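Local structure of carbohydrate oxidase (Microdochium nivale, 3RJA) at residues A[117-120]-A[121-125]; A[340-343]-A[344-348]; A[441-444]-A[445-449]. The protein catalyses the FAD-dependent oxidation of the C1 hydroxyl of mono-, oligo- and polysaccharides to lactones, reducing molecular oxygen to hydrogen peroxide. All coordinates share one frame; numbering follows the deposited sequence.

Interaction 1. Residues A[117-120]-A[121-125]; sequences TVLN and DKYGR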
loop_
_atom_site.group_PDB
_atom_site.type_symbol
_atom_site.label_atom_id
_atom_site.label_comp_id
_atom_site.label_asym_id
_atom_site.label_seq_id
_atom_site.Cartn_x
_atom_site.Cartn_y
_atom_site.Cartn_z
ATOM N N THR A 117 -6.418 14.924 -6.976
ATOM C CA THR A 117 -7.314 15.961 -7.517
ATOM C C THR A 117 -6.798 17.368 -7.259
ATOM O O THR A 117 -6.719 18.175 -8.185
ATOM C CB THR A 117 -8.735 15.831 -6.959
ATOM O OG1 THR A 117 -9.273 14.584 -7.397
ATOM C CG2 THR A 117 -9.619 16.969 -7.515
ATOM N N VAL A 118 -6.432 17.642 -6.006
ATOM C CA VAL A 118 -5.924 18.953 -5.594
ATOM C C VAL A 118 -4.623 19.270 -6.308
ATOM O O VAL A 118 -4.506 20.337 -6.901
ATOM C CB VAL A 118 -5.771 19.103 -4.038
ATOM C CG1 VAL A 118 -5.217 20.501 -3.657
ATOM C CG2 VAL A 118 -7.114 18.883 -3.338
ATOM N N LEU A 119 -3.665 18.352 -6.303
ATOM C CA LEU A 119 -2.391 18.621 -6.984
ATOM C C LEU A 119 -2.571 18.842 -8.500
ATOM O O LEU A 119 -1.924 19.714 -9.088
ATOM C CB LEU A 119 -1.367 17.488 -6.756
ATOM C CG LEU A 119 -0.708 17.273 -5.385
ATOM C CD1 LEU A 119 0.259 16.064 -5.482
ATOM C CD2 LEU A 119 0.055 18.532 -4.844
ATOM N N ASN A 120 -3.443 18.063 -9.137
ATOM C CA ASN A 120 -3.710 18.293 -10.573
ATOM C C ASN A 120 -4.424 19.646 -10.874
ATOM O O ASN A 120 -3.919 20.492 -11.613
ATOM C CB ASN A 120 -4.527 17.150 -11.168
ATOM C CG ASN A 120 -4.802 17.358 -12.632
ATOM O OD1 ASN A 120 -5.904 17.802 -13.006
ATOM N ND2 ASN A 120 -3.798 17.104 -13.470
ATOM N N ASP A 121 -5.587 19.828 -10.272
ATOM C CA ASP A 121 -6.508 20.896 -10.630
ATOM C C ASP A 121 -5.976 22.253 -10.155
ATOM O O ASP A 121 -6.093 23.254 -10.847
ATOM C CB ASP A 121 -7.888 20.639 -9.997
ATOM C CG ASP A 121 -8.620 19.436 -10.597
ATOM O OD1 ASP A 121 -8.105 18.760 -11.512
ATOM O OD2 ASP A 121 -9.741 19.151 -10.129
ATOM N N LYS A 122 -5.396 22.279 -8.964
ATOM C CA LYS A 122 -4.883 23.514 -8.423
ATOM C C LYS A 122 -3.454 23.795 -8.900
ATOM O O LYS A 122 -3.093 24.955 -9.116
ATOM C CB LYS A 122 -4.976 23.490 -6.891
ATOM C CG LYS A 122 -4.959 24.844 -6.245
ATOM C CD LYS A 122 -5.245 24.732 -4.755
ATOM C CE LYS A 122 -4.761 25.983 -4.034
ATOM N NZ LYS A 122 -5.784 27.067 -4.106
ATOM N N TYR A 123 -2.630 22.766 -9.095
ATOM C CA TYR A 123 -1.207 23.060 -9.382
ATOM C C TYR A 123 -0.587 22.471 -10.649
ATOM O O TYR A 123 0.562 22.761 -10.966
ATOM C CB TYR A 123 -0.330 22.712 -8.182
ATOM C CG TYR A 123 -0.757 23.342 -6.869
ATOM C CD1 TYR A 123 -0.619 24.718 -6.653
ATOM C CD2 TYR A 123 -1.260 22.550 -5.820
ATOM C CE1 TYR A 123 -0.975 25.296 -5.427
ATOM C CE2 TYR A 123 -1.638 23.126 -4.587
ATOM C CZ TYR A 123 -1.482 24.496 -4.406
ATOM O OH TYR A 123 -1.841 25.070 -3.210
ATOM N N GLY A 124 -1.349 21.659 -11.363
ATOM C CA GLY A 124 -0.862 20.968 -12.532
ATOM C C GLY A 124 0.195 19.912 -12.232
ATOM O O GLY A 124 1.062 19.677 -13.067
ATOM N N ARG A 125 0.117 19.266 -11.059
ATOM C CA ARG A 125 1.201 18.383 -10.586
ATOM C C ARG A 125 0.692 16.981 -10.237
ATOM O O ARG A 125 -0.531 16.765 -10.090
ATOM C CB ARG A 125 1.924 18.990 -9.374
ATOM C CG ARG A 125 2.455 20.444 -9.527
ATOM C CD ARG A 125 3.581 20.550 -10.532
ATOM N NE ARG A 125 4.817 19.914 -10.069
ATOM C CZ ARG A 125 6.007 20.060 -10.656
ATOM N NH1 ARG A 125 6.143 20.847 -11.736
ATOM N NH2 ARG A 125 7.075 19.435 -10.154
#
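Thr117 and Asp121 meet one turn apart near the end of helix 112-123, which stops near Gly124, a glycine of positive phi (67°). Backbone bonds carry most of the contact. Asp121 N and Lys122 N reach the carbonyls of Thr117 and Val118, as in any alpha helix. At Gly124 the chain swings out of the helix while Gly124 N still bonds Asn120 O at 2.8 Å. Leu119 O is shared: Arg125 N comes to it at 2.9 Å from above the carbonyl plane, and Tyr123 N adds a weak bond of 3.1 Å. The side-chain contacts are apolar or mixed. Thr117 CG2, anti to the backbone N, faces Asp121 OD2 at 3.4 Å, while OG1 lies beside the N and reaches Gly113 O (chi1 -64°). Leu119 CD2 meets Tyr123 CD2 at 4.3 Å, with Leu119 CA at the edge of the ring. The methylene Lys122 CG sits 3.9 Å above the centre of one face of the Tyr123 ring. A zinc ion lies about 4 Å from the Val118 side chain. Beyond Gly124, Arg125 enters strand 125-126 and its NE bonds Thr204 of strand 196-206; Tyr123 stacks on Tyr97 of strand 94-98, and Asn120 touches helix 295-301.

Interaction 2. Residues A[340-343]-A[344-348]; sequences YYFD and VSNKV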
loop_
_atom_site.group_PDB
_atom_site.type_symbol
_atom_site.label_atom_id
_atom_site.label_comp_id
_atom_site.label_asym_id
_atom_site.label_seq_id
_atom_site.Cartn_x
_atom_site.Cartn_y
_atom_site.Cartn_z
ATOM N N TYR A 340 -1.631 -24.943 -8.550
ATOM C CA TYR A 340 -2.661 -24.477 -7.624
ATOM C C TYR A 340 -3.696 -23.617 -8.338
ATOM O O TYR A 340 -4.888 -23.767 -8.131
ATOM C CB TYR A 340 -1.977 -23.658 -6.515
ATOM C CG TYR A 340 -2.764 -23.531 -5.226
ATOM C CD1 TYR A 340 -3.680 -22.498 -5.037
ATOM C CD2 TYR A 340 -2.580 -24.450 -4.193
ATOM C CE1 TYR A 340 -4.402 -22.384 -3.830
ATOM C CE2 TYR A 340 -3.265 -24.339 -2.991
ATOM C CZ TYR A 340 -4.176 -23.301 -2.818
ATOM O OH TYR A 340 -4.866 -23.210 -1.633
ATOM N N TYR A 341 -3.225 -22.712 -9.190
ATOM C CA TYR A 341 -4.094 -21.851 -10.004
ATOM C C TYR A 341 -5.208 -22.697 -10.640
ATOM O O TYR A 341 -6.408 -22.385 -10.491
ATOM C CB TYR A 341 -3.238 -21.234 -11.108
ATOM C CG TYR A 341 -3.799 -20.091 -11.903
ATOM C CD1 TYR A 341 -5.149 -19.681 -11.800
ATOM C CD2 TYR A 341 -2.963 -19.399 -12.791
ATOM C CE1 TYR A 341 -5.638 -18.606 -12.567
ATOM C CE2 TYR A 341 -3.446 -18.348 -13.555
ATOM C CZ TYR A 341 -4.770 -17.949 -13.448
ATOM O OH TYR A 341 -5.178 -16.862 -14.195
ATOM N N PHE A 342 -4.796 -23.757 -11.345
ATOM C CA PHE A 342 -5.728 -24.576 -12.145
ATOM C C PHE A 342 -6.455 -25.666 -11.357
ATOM O O PHE A 342 -7.640 -25.874 -11.582
ATOM C CB PHE A 342 -5.060 -25.140 -13.423
ATOM C CG PHE A 342 -4.903 -24.113 -14.509
ATOM C CD1 PHE A 342 -3.815 -23.229 -14.498
ATOM C CD2 PHE A 342 -5.855 -23.990 -15.515
ATOM C CE1 PHE A 342 -3.677 -22.243 -15.481
ATOM C CE2 PHE A 342 -5.724 -22.998 -16.516
ATOM C CZ PHE A 342 -4.627 -22.133 -16.499
ATOM N N ASP A 343 -5.753 -26.341 -10.446
ATOM C CA ASP A 343 -6.353 -27.442 -9.679
ATOM C C ASP A 343 -7.155 -26.998 -8.438
ATOM O O ASP A 343 -8.073 -27.710 -8.012
ATOM C CB ASP A 343 -5.291 -28.460 -9.257
ATOM C CG ASP A 343 -4.474 -28.982 -10.448
ATOM O OD1 ASP A 343 -4.950 -28.883 -11.603
ATOM O OD2 ASP A 343 -3.353 -29.469 -10.225
ATOM N N VAL A 344 -6.805 -25.837 -7.866
ATOM C CA VAL A 344 -7.538 -25.289 -6.693
ATOM C C VAL A 344 -8.279 -23.976 -7.013
ATOM O O VAL A 344 -9.520 -23.937 -7.063
ATOM C CB VAL A 344 -6.609 -25.133 -5.451
ATOM C CG1 VAL A 344 -7.415 -24.658 -4.240
ATOM C CG2 VAL A 344 -5.892 -26.490 -5.113
ATOM N N SER A 345 -7.519 -22.914 -7.258
ATOM C CA SER A 345 -8.097 -21.574 -7.391
ATOM C C SER A 345 -9.266 -21.461 -8.356
ATOM O O SER A 345 -10.300 -20.879 -8.004
ATOM C CB SER A 345 -7.016 -20.519 -7.701
ATOM O OG SER A 345 -5.889 -20.742 -6.882
ATOM N N ASN A 346 -9.100 -21.984 -9.570
ATOM C CA ASN A 346 -10.152 -21.874 -10.604
ATOM C C ASN A 346 -11.428 -22.684 -10.279
ATOM O O ASN A 346 -12.474 -22.509 -10.919
ATOM C CB ASN A 346 -9.606 -22.190 -12.029
ATOM C CG ASN A 346 -8.649 -21.098 -12.563
ATOM O OD1 ASN A 346 -8.404 -20.064 -11.915
ATOM N ND2 ASN A 346 -8.079 -21.347 -13.751
ATOM N N LYS A 347 -11.344 -23.520 -9.250
ATOM C CA LYS A 347 -12.495 -24.302 -8.757
ATOM C C LYS A 347 -13.114 -23.660 -7.502
ATOM O O LYS A 347 -14.132 -24.140 -6.970
ATOM C CB LYS A 347 -12.080 -25.750 -8.466
ATOM C CG LYS A 347 -11.717 -26.547 -9.723
ATOM C CD LYS A 347 -11.259 -27.966 -9.366
ATOM C CE LYS A 347 -10.302 -28.567 -10.412
ATOM N NZ LYS A 347 -9.339 -29.578 -9.796
ATOM N N VAL A 348 -12.490 -22.586 -7.018
ATOM C CA VAL A 348 -13.070 -21.823 -5.914
ATOM C C VAL A 348 -14.093 -20.863 -6.504
ATOM O O VAL A 348 -13.738 -19.865 -7.141
ATOM C CB VAL A 348 -12.018 -21.065 -5.073
ATOM C CG1 VAL A 348 -12.720 -20.233 -3.988
ATOM C CG2 VAL A 348 -11.071 -22.038 -4.397
#
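The Tyr340 ring carries Val344 on one face, with CB 3.8 Å above the plane and over its centre, a CH-pi contact; at the ring's edge Ser345 OG approaches Tyr340 CD1 to 3.4 Å. The Asn346 amide touches two other rings. Its OD1 meets the edge of Tyr341, 3.2 Å from CE1, where the ring hydrogens should suit a partial negative charge, and its ND2 lies 3.8 Å above one face of Phe342, toward the rim. The amide stands 77° from the Tyr341 plane and 64° from that of Phe342. Phe342 in turn sets CE1 over a face of Tyr341. Beneath these groups the helix widens into a pi-type turn: Asn346 N bonds Tyr341 O at 2.9 Å, five residues back, and Tyr340 O is gripped by Val344 N and Ser345 N from opposite faces of its plane. Lys347, its CG anti to the carbonyl carbon (chi1 -68°), runs extended alongside the last turn, and NZ donates to Asp343 O at 2.9 Å; Asp343 OD2 forms a salt bridge with Lys223. This end of helix 332-345 packs through Tyr340 on Trp409 of helix 403-414, through Tyr341 and Asn346 on strand 352-359, and through Phe342 on helix 223-239.

Interaction 3. Residues A[441-444]-A[445-449]; sequences VYYG and ENLAR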
loop_
_atom_site.group_PDB
_atom_site.type_symbol
_atom_site.label_atom_id
_atom_site.label_comp_id
_atom_site.label_asym_id
_atom_site.label_seq_id
_atom_site.Cartn_x
_atom_site.Cartn_y
_atom_site.Cartn_z
ATOM N N VAL A 441 9.389 -11.114 7.553
ATOM C CA VAL A 441 9.104 -11.154 6.114
ATOM C C VAL A 441 8.766 -9.776 5.552
ATOM O O VAL A 441 9.027 -9.519 4.366
ATOM C CB VAL A 441 8.018 -12.217 5.730
ATOM C CG1 VAL A 441 8.505 -13.621 6.061
ATOM C CG2 VAL A 441 6.645 -11.930 6.425
ATOM N N TYR A 442 8.199 -8.883 6.385
ATOM C CA TYR A 442 7.841 -7.540 5.904
ATOM C C TYR A 442 9.064 -6.636 5.688
ATOM O O TYR A 442 9.013 -5.701 4.869
ATOM C CB TYR A 442 6.884 -6.805 6.869
ATOM C CG TYR A 442 5.424 -7.277 6.967
ATOM C CD1 TYR A 442 4.739 -7.854 5.899
ATOM C CD2 TYR A 442 4.727 -7.076 8.158
ATOM C CE1 TYR A 442 3.375 -8.255 6.046
ATOM C CE2 TYR A 442 3.428 -7.484 8.326
ATOM C CZ TYR A 442 2.745 -8.052 7.280
ATOM O OH TYR A 442 1.441 -8.366 7.529
ATOM N N TYR A 443 10.147 -6.879 6.443
ATOM C CA TYR A 443 11.258 -5.942 6.455
ATOM C C TYR A 443 12.640 -6.492 6.043
ATOM O O TYR A 443 13.563 -5.726 5.957
ATOM C CB TYR A 443 11.335 -5.214 7.799
ATOM C CG TYR A 443 10.098 -4.397 8.108
ATOM C CD1 TYR A 443 9.701 -3.339 7.268
ATOM C CD2 TYR A 443 9.295 -4.706 9.215
ATOM C CE1 TYR A 443 8.525 -2.592 7.545
ATOM C CE2 TYR A 443 8.132 -3.976 9.481
ATOM C CZ TYR A 443 7.764 -2.926 8.649
ATOM O OH TYR A 443 6.640 -2.203 8.945
ATOM N N GLY A 444 12.757 -7.799 5.795
ATOM C CA GLY A 444 13.941 -8.371 5.123
ATOM C C GLY A 444 15.257 -7.925 5.737
ATOM O O GLY A 444 15.428 -7.987 6.969
ATOM N N GLU A 445 16.159 -7.426 4.895
ATOM C CA GLU A 445 17.521 -7.061 5.346
ATOM C C GLU A 445 17.542 -5.802 6.231
ATOM O O GLU A 445 18.563 -5.485 6.835
ATOM C CB GLU A 445 18.491 -6.918 4.149
ATOM C CG GLU A 445 18.147 -5.779 3.155
ATOM C CD GLU A 445 19.174 -5.600 2.032
ATOM O OE1 GLU A 445 18.972 -6.125 0.914
ATOM O OE2 GLU A 445 20.177 -4.901 2.253
ATOM N N ASN A 446 16.413 -5.086 6.312
ATOM C CA ASN A 446 16.362 -3.835 7.079
ATOM C C ASN A 446 15.810 -3.976 8.502
ATOM O O ASN A 446 15.798 -3.009 9.270
ATOM C CB ASN A 446 15.562 -2.784 6.307
ATOM C CG ASN A 446 16.322 -2.236 5.110
ATOM O OD1 ASN A 446 17.563 -2.223 5.104
ATOM N ND2 ASN A 446 15.588 -1.763 4.093
ATOM N N LEU A 447 15.325 -5.161 8.846
ATOM C CA LEU A 447 14.716 -5.387 10.161
ATOM C C LEU A 447 15.625 -5.051 11.358
ATOM O O LEU A 447 15.183 -4.387 12.305
ATOM C CB LEU A 447 14.196 -6.822 10.286
ATOM C CG LEU A 447 13.554 -7.168 11.645
ATOM C CD1 LEU A 447 12.370 -6.259 11.981
ATOM C CD2 LEU A 447 13.126 -8.609 11.725
ATOM N N ALA A 448 16.873 -5.521 11.328
ATOM C CA ALA A 448 17.786 -5.279 12.460
ATOM C C ALA A 448 17.998 -3.780 12.701
ATOM O O ALA A 448 17.950 -3.328 13.835
ATOM C CB ALA A 448 19.154 -6.009 12.262
ATOM N N ARG A 449 18.233 -3.015 11.650
ATOM C CA ARG A 449 18.319 -1.559 11.787
ATOM C C ARG A 449 17.001 -0.933 12.314
ATOM O O ARG A 449 17.029 -0.021 13.168
ATOM C CB ARG A 449 18.728 -0.921 10.456
ATOM C CG ARG A 449 18.977 0.568 10.533
ATOM C CD ARG A 449 19.577 1.140 9.248
ATOM N NE ARG A 449 19.442 2.607 9.251
ATOM C CZ ARG A 449 19.939 3.431 8.331
ATOM N NH1 ARG A 449 20.625 2.948 7.306
ATOM N NH2 ARG A 449 19.758 4.745 8.447
HETATM O O HOH W 1 17.546 -7.469 9.267
#
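Tyr443 and Leu447 face each other across the junction between two consecutive helices, where helix 435-443 ends at Gly444 and helix 447-457 takes over, in the berberine-like region of the enzyme. The two side chains meet at their bases, CB to CB at 4.1 Å. CG of Tyr443 lies opposite its own carbonyl carbon (chi1 -61°), which carries the end of the ring away toward Ala190, Asn193 and Val469, with one face on Tyr442 CB; the Tyr443 side chain is about 8 Å from the bound FAD. Leu447 sends CG opposite its own backbone N (chi1 179°), and its CD1 stays obliquely beside the near part of the ring. Tyr443 to Asn446 form a turn with type II' angles, leading into a 3-10 segment at 445-446. Asn446 N donates to Tyr443 O at 2.9 Å, and Asn446 CB rests 3.6 Å from the same oxygen, while its ND2 bonds Ala376 O and Asn372 O. Glu445 OE1 accepts from Asn372 ND2, so both turn residues bond to segment 372-376. At Gly444, with a positive phi of 50°, the chain leaves the first helix. Its carbonyl takes a weak 3.4 Å bond from Leu447 N, and a water donating to Gly444 O at 3.2 Å accepts from Ala448 N at 2.9 Å.

All three contacts lie where a helix ends, yet no two share a helix and none touches another; interactions 1 and 2 are farthest apart, with centres about 44 Å from each other on opposite sides of the chain's centre. Interaction 1 is a surface contact in the FAD-binding region, whereas interactions 2 and 3 are partly buried. Glycines with positive phi follow helices 112-123 and 435-443; in 340-348 the helix shows a pi-type turn, and Lys347 bonds a carbonyl of its last turn. Ring chemistry is richest in interaction 2, packed against the eight-stranded sheet. Interaction 3, centred about 17 Å from the centre of the chain, joins two successive helices and includes a bridging water.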